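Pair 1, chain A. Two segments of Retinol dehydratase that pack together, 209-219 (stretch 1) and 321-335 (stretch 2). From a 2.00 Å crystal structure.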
# COMPACT_ATOMS: atom_id res chain seq x y z
N ASN A 209 3.18 -3.44 21.18
CA ASN A 209 4.32 -2.61 20.79
C ASN A 209 4.88 -3.01 19.42
O ASN A 209 4.37 -3.91 18.75
CB ASN A 209 5.44 -2.71 21.84
CG ASN A 209 5.91 -4.13 22.07
OD1 ASN A 209 6.00 -4.93 21.14
ND2 ASN A 209 6.23 -4.45 23.32
N PHE A 210 5.96 -2.34 19.02
CA PHE A 210 6.54 -2.63 17.72
C PHE A 210 7.12 -4.03 17.58
O PHE A 210 7.01 -4.64 16.52
CB PHE A 210 7.63 -1.61 17.37
CG PHE A 210 8.25 -1.86 16.03
CD1 PHE A 210 7.48 -1.77 14.87
CD2 PHE A 210 9.57 -2.27 15.93
CE1 PHE A 210 8.02 -2.08 13.63
CE2 PHE A 210 10.12 -2.59 14.69
CZ PHE A 210 9.34 -2.50 13.54
N LYS A 211 7.75 -4.54 18.63
CA LYS A 211 8.32 -5.88 18.54
C LYS A 211 7.24 -6.91 18.28
O LYS A 211 7.48 -7.87 17.54
CB LYS A 211 9.09 -6.24 19.81
CG LYS A 211 9.79 -7.58 19.70
CD LYS A 211 10.62 -7.88 20.93
CE LYS A 211 11.37 -9.20 20.77
NZ LYS A 211 12.02 -9.61 22.05
N ASP A 212 6.06 -6.74 18.87
CA ASP A 212 4.97 -7.69 18.63
C ASP A 212 4.53 -7.52 17.18
O ASP A 212 4.13 -8.47 16.52
CB ASP A 212 3.75 -7.40 19.52
CG ASP A 212 4.04 -7.57 20.99
OD1 ASP A 212 4.82 -8.47 21.34
OD2 ASP A 212 3.46 -6.80 21.79
N PHE A 213 4.60 -6.29 16.70
CA PHE A 213 4.21 -6.01 15.32
C PHE A 213 5.24 -6.67 14.40
O PHE A 213 4.87 -7.25 13.37
CB PHE A 213 4.15 -4.51 15.07
CG PHE A 213 3.63 -4.15 13.70
CD1 PHE A 213 2.26 -4.15 13.45
CD2 PHE A 213 4.50 -3.88 12.66
CE1 PHE A 213 1.76 -3.89 12.17
CE2 PHE A 213 4.01 -3.62 11.37
CZ PHE A 213 2.64 -3.62 11.13
N TRP A 214 6.51 -6.57 14.77
CA TRP A 214 7.60 -7.16 13.98
C TRP A 214 7.52 -8.68 13.90
O TRP A 214 7.80 -9.26 12.85
CB TRP A 214 8.95 -6.75 14.55
CG TRP A 214 10.09 -7.60 14.04
CD1 TRP A 214 10.79 -8.54 14.74
CD2 TRP A 214 10.66 -7.58 12.72
NE1 TRP A 214 11.76 -9.10 13.95
CE2 TRP A 214 11.70 -8.53 12.70
CE3 TRP A 214 10.39 -6.84 11.56
CZ2 TRP A 214 12.48 -8.77 11.56
CZ3 TRP A 214 11.16 -7.08 10.43
CH2 TRP A 214 12.19 -8.04 10.44
N GLU A 215 7.16 -9.32 15.00
CA GLU A 215 7.03 -10.78 15.02
C GLU A 215 6.00 -11.19 13.97
O GLU A 215 6.22 -12.11 13.18
CB GLU A 215 6.55 -11.26 16.39
CG GLU A 215 7.54 -11.08 17.53
CD GLU A 215 8.84 -11.84 17.31
OE1 GLU A 215 8.81 -12.90 16.64
OE2 GLU A 215 9.89 -11.37 17.82
N MET A 216 4.87 -10.50 13.99
CA MET A 216 3.76 -10.76 13.09
C MET A 216 4.16 -10.48 11.65
O MET A 216 3.99 -11.33 10.77
CB MET A 216 2.57 -9.89 13.50
CG MET A 216 1.38 -9.89 12.55
SD MET A 216 -0.08 -9.08 13.32
CE MET A 216 0.65 -7.56 14.00
N PHE A 217 4.71 -9.30 11.42
CA PHE A 217 5.12 -8.89 10.08
C PHE A 217 6.16 -9.77 9.39
O PHE A 217 6.01 -10.08 8.21
CB PHE A 217 5.64 -7.46 10.10
CG PHE A 217 6.13 -6.98 8.77
CD1 PHE A 217 5.23 -6.52 7.81
CD2 PHE A 217 7.48 -6.98 8.47
CE1 PHE A 217 5.68 -6.07 6.57
CE2 PHE A 217 7.94 -6.53 7.23
CZ PHE A 217 7.04 -6.07 6.28
N HIS A 218 7.22 -10.17 10.10
CA HIS A 218 8.24 -11.00 9.44
C HIS A 218 7.85 -12.47 9.35
O HIS A 218 8.49 -13.23 8.64
CB HIS A 218 9.63 -10.85 10.09
CG HIS A 218 9.83 -11.66 11.34
ND1 HIS A 218 9.13 -11.43 12.51
CD2 HIS A 218 10.73 -12.63 11.63
CE1 HIS A 218 9.60 -12.21 13.46
NE2 HIS A 218 10.58 -12.95 12.96
N ARG A 219 6.80 -12.86 10.06
CA ARG A 219 6.34 -14.24 10.03
C ARG A 219 5.23 -14.39 8.99
O ARG A 219 4.61 -15.45 8.88
CB ARG A 219 5.83 -14.69 11.40
CG ARG A 219 6.92 -15.12 12.36
CD ARG A 219 6.33 -15.98 13.47
NE ARG A 219 5.55 -17.09 12.92
CZ ARG A 219 4.86 -17.97 13.64
NH1 ARG A 219 4.84 -17.87 14.97
NH2 ARG A 219 4.16 -18.93 13.04
N ASP A 321 16.41 2.63 15.07
CA ASP A 321 15.91 3.22 16.31
C ASP A 321 14.80 2.38 16.92
O ASP A 321 14.34 2.67 18.02
CB ASP A 321 15.36 4.63 16.09
CG ASP A 321 16.43 5.60 15.66
OD1 ASP A 321 17.48 5.65 16.32
OD2 ASP A 321 16.20 6.33 14.66
N TYR A 322 14.37 1.35 16.19
CA TYR A 322 13.28 0.49 16.65
C TYR A 322 13.63 -0.98 16.90
O TYR A 322 12.88 -1.69 17.55
CB TYR A 322 12.12 0.52 15.65
CG TYR A 322 11.39 1.83 15.54
CD1 TYR A 322 11.95 2.91 14.87
CD2 TYR A 322 10.12 1.98 16.10
CE1 TYR A 322 11.25 4.11 14.74
CE2 TYR A 322 9.43 3.18 15.99
CZ TYR A 322 9.99 4.24 15.30
OH TYR A 322 9.29 5.42 15.18
N PHE A 323 14.76 -1.43 16.36
CA PHE A 323 15.18 -2.81 16.53
C PHE A 323 16.32 -2.93 17.53
O PHE A 323 17.34 -2.24 17.41
CB PHE A 323 15.67 -3.39 15.20
CG PHE A 323 14.59 -3.55 14.17
CD1 PHE A 323 13.86 -2.46 13.72
CD2 PHE A 323 14.34 -4.80 13.61
CE1 PHE A 323 12.89 -2.61 12.74
CE2 PHE A 323 13.37 -4.96 12.63
CZ PHE A 323 12.64 -3.86 12.19
N ASP A 324 16.17 -3.81 18.52
CA ASP A 324 17.23 -3.99 19.49
C ASP A 324 18.23 -4.97 18.90
O ASP A 324 18.07 -5.41 17.75
CB ASP A 324 16.67 -4.51 20.83
CG ASP A 324 15.89 -5.80 20.70
OD1 ASP A 324 15.13 -6.10 21.63
OD2 ASP A 324 16.04 -6.52 19.69
N GLU A 325 19.27 -5.31 19.65
CA GLU A 325 20.27 -6.23 19.15
C GLU A 325 19.65 -7.51 18.59
O GLU A 325 19.91 -7.89 17.44
CB GLU A 325 21.31 -6.55 20.24
CG GLU A 325 20.96 -6.11 21.67
CD GLU A 325 20.81 -4.59 21.86
OE1 GLU A 325 21.70 -3.80 21.43
OE2 GLU A 325 19.80 -4.18 22.46
N GLU A 326 18.82 -8.18 19.39
CA GLU A 326 18.17 -9.41 18.98
C GLU A 326 17.34 -9.25 17.71
O GLU A 326 17.50 -10.01 16.75
CB GLU A 326 17.25 -9.93 20.09
CG GLU A 326 16.34 -11.06 19.64
CD GLU A 326 15.19 -11.31 20.61
OE1 GLU A 326 15.46 -11.73 21.76
OE2 GLU A 326 14.02 -11.08 20.21
N MET A 327 16.43 -8.28 17.71
CA MET A 327 15.59 -8.02 16.55
C MET A 327 16.43 -7.78 15.31
O MET A 327 16.12 -8.29 14.23
CB MET A 327 14.69 -6.81 16.81
CG MET A 327 13.56 -7.08 17.76
SD MET A 327 12.81 -5.57 18.40
CE MET A 327 11.78 -5.05 17.05
N THR A 328 17.49 -7.00 15.47
CA THR A 328 18.38 -6.70 14.36
C THR A 328 18.93 -7.99 13.77
O THR A 328 18.89 -8.20 12.56
CB THR A 328 19.54 -5.79 14.82
OG1 THR A 328 19.02 -4.51 15.22
CG2 THR A 328 20.55 -5.59 13.69
N LYS A 329 19.43 -8.87 14.63
CA LYS A 329 19.97 -10.15 14.19
C LYS A 329 18.88 -10.99 13.53
O LYS A 329 19.08 -11.58 12.47
CB LYS A 329 20.55 -10.93 15.38
CG LYS A 329 21.76 -10.27 16.03
CD LYS A 329 22.95 -10.21 15.09
CE LYS A 329 24.18 -9.65 15.79
NZ LYS A 329 25.39 -9.71 14.92
N GLN A 330 17.72 -11.04 14.18
CA GLN A 330 16.60 -11.79 13.65
C GLN A 330 16.23 -11.32 12.25
O GLN A 330 15.95 -12.12 11.36
CB GLN A 330 15.39 -11.63 14.58
CG GLN A 330 14.13 -12.33 14.08
CD GLN A 330 12.95 -12.12 15.00
OE1 GLN A 330 12.59 -10.99 15.32
NE2 GLN A 330 12.32 -13.22 15.42
N ALA A 331 16.26 -10.00 12.05
CA ALA A 331 15.92 -9.42 10.76
C ALA A 331 16.92 -9.79 9.68
O ALA A 331 16.53 -10.05 8.54
CB ALA A 331 15.82 -7.91 10.88
N GLU A 332 18.20 -9.78 10.03
CA GLU A 332 19.27 -10.10 9.08
C GLU A 332 19.14 -11.54 8.59
O GLU A 332 19.28 -11.82 7.41
CB GLU A 332 20.64 -9.88 9.73
N LYS A 333 18.87 -12.46 9.51
CA LYS A 333 18.70 -13.86 9.15
C LYS A 333 17.53 -13.98 8.18
O LYS A 333 17.64 -14.63 7.13
CB LYS A 333 18.43 -14.68 10.42
CG LYS A 333 18.31 -16.18 10.22
CD LYS A 333 18.08 -16.84 11.58
CE LYS A 333 17.94 -18.35 11.50
NZ LYS A 333 17.87 -18.95 12.87
N TRP A 334 16.42 -13.34 8.52
CA TRP A 334 15.22 -13.37 7.70
C TRP A 334 15.51 -12.83 6.31
O TRP A 334 15.10 -13.42 5.31
CB TRP A 334 14.11 -12.57 8.37
CG TRP A 334 12.83 -12.50 7.58
CD1 TRP A 334 12.08 -13.56 7.15
CD2 TRP A 334 12.13 -11.32 7.17
NE1 TRP A 334 10.95 -13.10 6.50
CE2 TRP A 334 10.96 -11.73 6.50
CE3 TRP A 334 12.38 -9.94 7.31
CZ2 TRP A 334 10.03 -10.82 5.97
CZ3 TRP A 334 11.46 -9.04 6.78
CH2 TRP A 334 10.30 -9.48 6.12
N ILE A 335 16.21 -11.71 6.25
CA ILE A 335 16.51 -11.15 4.93
C ILE A 335 17.50 -12.01 4.15
O ILE A 335 17.34 -12.22 2.95
CB ILE A 335 17.06 -9.71 5.06
CG1 ILE A 335 15.99 -8.81 5.67
CG2 ILE A 335 17.47 -9.19 3.69
CD1 ILE A 335 16.43 -7.37 5.85

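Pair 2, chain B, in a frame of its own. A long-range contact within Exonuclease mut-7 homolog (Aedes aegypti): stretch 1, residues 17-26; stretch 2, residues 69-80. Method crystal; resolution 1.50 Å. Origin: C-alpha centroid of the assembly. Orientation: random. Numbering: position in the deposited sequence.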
# COMPACT_ATOMS: atom_id res chain seq x y z
N SER B 17 -5.72 0.31 -10.60
CA SER B 17 -6.43 1.14 -9.64
C SER B 17 -5.53 1.29 -8.42
O SER B 17 -4.60 0.51 -8.21
CB SER B 17 -7.77 0.52 -9.27
OG SER B 17 -7.59 -0.62 -8.44
N LYS B 18 -5.83 2.30 -7.60
CA LYS B 18 -4.96 2.60 -6.47
C LYS B 18 -5.03 1.50 -5.43
O LYS B 18 -4.00 1.13 -4.86
CB LYS B 18 -5.30 3.97 -5.88
CG LYS B 18 -4.13 4.93 -6.09
CD LYS B 18 -4.46 6.42 -5.98
CE LYS B 18 -3.72 7.17 -7.08
NZ LYS B 18 -3.10 8.44 -6.66
N ASP B 19 -6.21 0.91 -5.19
CA ASP B 19 -6.29 -0.19 -4.25
C ASP B 19 -5.45 -1.37 -4.70
O ASP B 19 -4.80 -2.02 -3.87
CB ASP B 19 -7.75 -0.63 -4.03
CG ASP B 19 -8.48 -0.98 -5.32
OD1 ASP B 19 -8.87 -2.15 -5.49
OD2 ASP B 19 -8.65 -0.09 -6.14
N LYS B 20 -5.42 -1.66 -6.00
CA LYS B 20 -4.63 -2.78 -6.49
C LYS B 20 -3.14 -2.48 -6.39
O LYS B 20 -2.35 -3.39 -6.12
CB LYS B 20 -5.02 -3.10 -7.94
CG LYS B 20 -6.40 -3.72 -8.05
CD LYS B 20 -6.83 -3.89 -9.50
CE LYS B 20 -8.32 -4.24 -9.56
NZ LYS B 20 -8.83 -4.10 -10.95
N PHE B 21 -2.75 -1.22 -6.58
CA PHE B 21 -1.35 -0.81 -6.45
C PHE B 21 -0.85 -1.02 -5.02
O PHE B 21 0.25 -1.57 -4.80
CB PHE B 21 -1.23 0.65 -6.88
CG PHE B 21 0.16 1.20 -6.81
CD1 PHE B 21 0.57 1.92 -5.70
CD2 PHE B 21 1.05 1.03 -7.86
CE1 PHE B 21 1.85 2.45 -5.65
CE2 PHE B 21 2.33 1.56 -7.80
CZ PHE B 21 2.72 2.26 -6.70
N TYR B 22 -1.64 -0.62 -4.02
CA TYR B 22 -1.19 -0.79 -2.64
C TYR B 22 -1.26 -2.24 -2.20
O TYR B 22 -0.46 -2.66 -1.37
CB TYR B 22 -2.00 0.14 -1.71
CG TYR B 22 -1.49 1.55 -1.85
CD1 TYR B 22 -0.23 1.89 -1.38
CD2 TYR B 22 -2.22 2.53 -2.49
CE1 TYR B 22 0.28 3.17 -1.52
CE2 TYR B 22 -1.73 3.82 -2.63
CZ TYR B 22 -0.48 4.13 -2.15
OH TYR B 22 0.02 5.40 -2.30
N ALA B 23 -2.19 -3.04 -2.75
CA ALA B 23 -2.17 -4.47 -2.47
C ALA B 23 -0.91 -5.11 -3.03
O ALA B 23 -0.27 -5.96 -2.37
CB ALA B 23 -3.42 -5.14 -3.04
N MET B 24 -0.51 -4.70 -4.23
CA MET B 24 0.77 -5.15 -4.79
C MET B 24 1.94 -4.74 -3.90
O MET B 24 2.82 -5.56 -3.60
CB MET B 24 0.94 -4.56 -6.20
CG MET B 24 2.34 -4.76 -6.76
SD MET B 24 2.59 -3.75 -8.24
CE MET B 24 2.88 -2.14 -7.47
N LEU B 25 1.97 -3.47 -3.48
CA LEU B 25 3.07 -3.00 -2.64
C LEU B 25 3.15 -3.79 -1.34
O LEU B 25 4.24 -4.09 -0.85
CB LEU B 25 2.91 -1.50 -2.34
CG LEU B 25 4.17 -0.80 -1.83
CD1 LEU B 25 5.27 -0.91 -2.89
CD2 LEU B 25 3.90 0.66 -1.51
N SER B 26 2.00 -4.15 -0.78
CA SER B 26 1.97 -4.94 0.44
C SER B 26 2.72 -6.25 0.28
O SER B 26 3.47 -6.67 1.17
CB SER B 26 0.52 -5.20 0.86
OG SER B 26 0.46 -6.09 1.95
N SER B 69 -3.99 3.67 -14.68
CA SER B 69 -3.98 3.71 -13.22
C SER B 69 -4.00 5.13 -12.65
O SER B 69 -4.46 5.32 -11.52
CB SER B 69 -2.75 2.98 -12.70
OG SER B 69 -2.91 1.58 -12.81
N GLN B 70 -3.44 6.11 -13.36
CA GLN B 70 -3.43 7.51 -12.89
C GLN B 70 -2.69 7.65 -11.56
O GLN B 70 -3.13 8.34 -10.63
CB GLN B 70 -4.86 8.06 -12.77
CG GLN B 70 -5.68 7.97 -14.06
CD GLN B 70 -7.05 8.60 -13.91
OE1 GLN B 70 -7.19 9.83 -13.91
NE2 GLN B 70 -8.08 7.76 -13.78
N LEU B 71 -1.52 7.03 -11.47
CA LEU B 71 -0.69 7.11 -10.27
C LEU B 71 0.01 8.47 -10.19
O LEU B 71 0.36 9.08 -11.20
CB LEU B 71 0.33 5.98 -10.29
CG LEU B 71 -0.35 4.60 -10.24
CD1 LEU B 71 0.61 3.51 -10.72
CD2 LEU B 71 -0.83 4.29 -8.83
N GLU B 72 0.22 8.93 -8.96
CA GLU B 72 0.75 10.26 -8.65
C GLU B 72 2.16 10.16 -8.08
O GLU B 72 2.65 9.06 -7.79
CB GLU B 72 -0.19 10.97 -7.67
CG GLU B 72 -1.43 11.50 -8.37
CD GLU B 72 -2.61 11.54 -7.45
OE1 GLU B 72 -2.77 12.55 -6.74
OE2 GLU B 72 -3.38 10.56 -7.44
N PRO B 73 2.88 11.29 -7.93
CA PRO B 73 4.27 11.21 -7.44
C PRO B 73 4.44 10.42 -6.15
O PRO B 73 5.41 9.68 -6.05
CB PRO B 73 4.66 12.68 -7.27
CG PRO B 73 3.89 13.37 -8.34
CD PRO B 73 2.54 12.68 -8.33
N LEU B 74 3.51 10.54 -5.19
CA LEU B 74 3.63 9.77 -3.95
C LEU B 74 3.61 8.27 -4.23
O LEU B 74 4.34 7.50 -3.59
CB LEU B 74 2.51 10.16 -2.99
CG LEU B 74 2.33 9.43 -1.64
CD1 LEU B 74 1.62 8.08 -1.76
CD2 LEU B 74 3.64 9.28 -0.94
N ASP B 75 2.76 7.83 -5.16
CA ASP B 75 2.65 6.40 -5.45
C ASP B 75 3.95 5.87 -6.05
O ASP B 75 4.47 4.82 -5.63
CB ASP B 75 1.47 6.15 -6.39
CG ASP B 75 0.16 6.70 -5.85
OD1 ASP B 75 -0.18 6.45 -4.68
OD2 ASP B 75 -0.56 7.39 -6.61
N TRP B 76 4.50 6.58 -7.03
CA TRP B 76 5.76 6.16 -7.64
C TRP B 76 6.91 6.25 -6.64
O TRP B 76 7.78 5.38 -6.62
CB TRP B 76 6.06 6.99 -8.89
CG TRP B 76 5.11 6.70 -10.01
CD1 TRP B 76 4.21 7.57 -10.58
CD2 TRP B 76 4.94 5.45 -10.68
NE1 TRP B 76 3.51 6.92 -11.58
CE2 TRP B 76 3.94 5.62 -11.65
CE3 TRP B 76 5.56 4.20 -10.56
CZ2 TRP B 76 3.53 4.59 -12.49
CZ3 TRP B 76 5.15 3.17 -11.39
CH2 TRP B 76 4.14 3.38 -12.35
N ALA B 77 6.92 7.28 -5.80
CA ALA B 77 7.96 7.36 -4.79
C ALA B 77 7.87 6.20 -3.82
O ALA B 77 8.90 5.70 -3.34
CB ALA B 77 7.86 8.70 -4.06
N ALA B 78 6.66 5.73 -3.52
CA ALA B 78 6.51 4.61 -2.60
C ALA B 78 7.02 3.32 -3.23
O ALA B 78 7.62 2.49 -2.54
CB ALA B 78 5.05 4.46 -2.18
N LEU B 79 6.80 3.13 -4.52
CA LEU B 79 7.32 1.95 -5.20
C LEU B 79 8.84 2.00 -5.28
O LEU B 79 9.52 0.98 -5.04
CB LEU B 79 6.72 1.84 -6.60
CG LEU B 79 7.17 0.64 -7.43
CD1 LEU B 79 6.79 -0.65 -6.72
CD2 LEU B 79 6.55 0.70 -8.82
N ALA B 80 9.41 3.16 -5.60
CA ALA B 80 10.86 3.27 -5.63
C ALA B 80 11.46 3.00 -4.26
O ALA B 80 12.44 2.25 -4.13
CB ALA B 80 11.28 4.63 -6.17
O HOH W 1 -2.75 1.15 -10.15
O HOH W 2 -2.27 7.95 -3.69

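Pair 1 and pair 2 share one backbone arrangement: two helices packed side by side and running nearly parallel. The N-to-C directions differ by 11° in pair 1 and 15° in pair 2, and the axes approach to 11.9 Å and 11.1 Å. Fourteen central residues superpose with an RMSD of 0.5 Å. The buried surface is 699 Å² in pair 1 and 583 Å² in pair 2.

The central inward position of the first helix is Trp214(A), matched by Phe21(B). Both carry a t rotamer and point toward the partner helix. Trp214(A) sits as a knob among Met327(A), Gln330(A), Ala331(A) and Trp334(A). The face of its six-membered ring receives the edge of Phe323(A). Phe21(B) also has one face covered, but by an aliphatic group: Leu71(B) CD2 lies 4.0 Å from the centroid of the Phe21(B) ring.

Ala331(A) matches Leu79(B). The small alanine meets the large indole, with Trp214(A) CZ2 3.5 Å from Ala331(A) CB. In pair 2 the ring is smaller and its partner larger: Phe21(B) meets Leu79(B), with Phe21(B) CZ 4.0 Å from Leu79(B) CB.

Gln330(A) matches Ala78(B), and both point toward the first helix. The glutamine accepts a very short hydrogen bond, Trp214(A) NE1 to Gln330(A) OE1 at 2.5 Å. Ala78(B) offers only a methyl group, which packs against Leu25(B), with Leu25(B) CD2 4.0 Å from Ala78(B) CB.

Leu25(B) matches His218(A), although the CA atoms lie 1.5 Å apart. His218(A) places its CB over the face of Trp334(A), 3.8 Å from the centroid of the six-membered ring. Its ring nitrogen ND1 donates to Trp214(A) O at 2.6 Å, within its own helix.

Met327(A) and Asp75(B) coincide to 0.2 Å at CA, but their chemistry differs. The methionine is an apolar filler: its CE lies 3.7 Å from Phe210(A) CD2. The aspartate is a polar hub. Its OD2 accepts from Glu72(B) N at 2.9 Å and forms a salt bridge with Lys18(B) NZ at 2.7 Å, though the placement of NZ is less sure. Its OD1 accepts a weak hydrogen bond from Tyr22(B) OH at 2.6 Å.

Lys211(A) matches Lys18(B). Each starts sideways and reaches an acid on the other stretch. Lys211(A) NZ forms a salt bridge with Glu326(A) OE2 at 3.1 Å. The position matching Glu326(A) is Leu74(B). Lys18(B) NZ pairs with Asp75(B), at the next position along that helix.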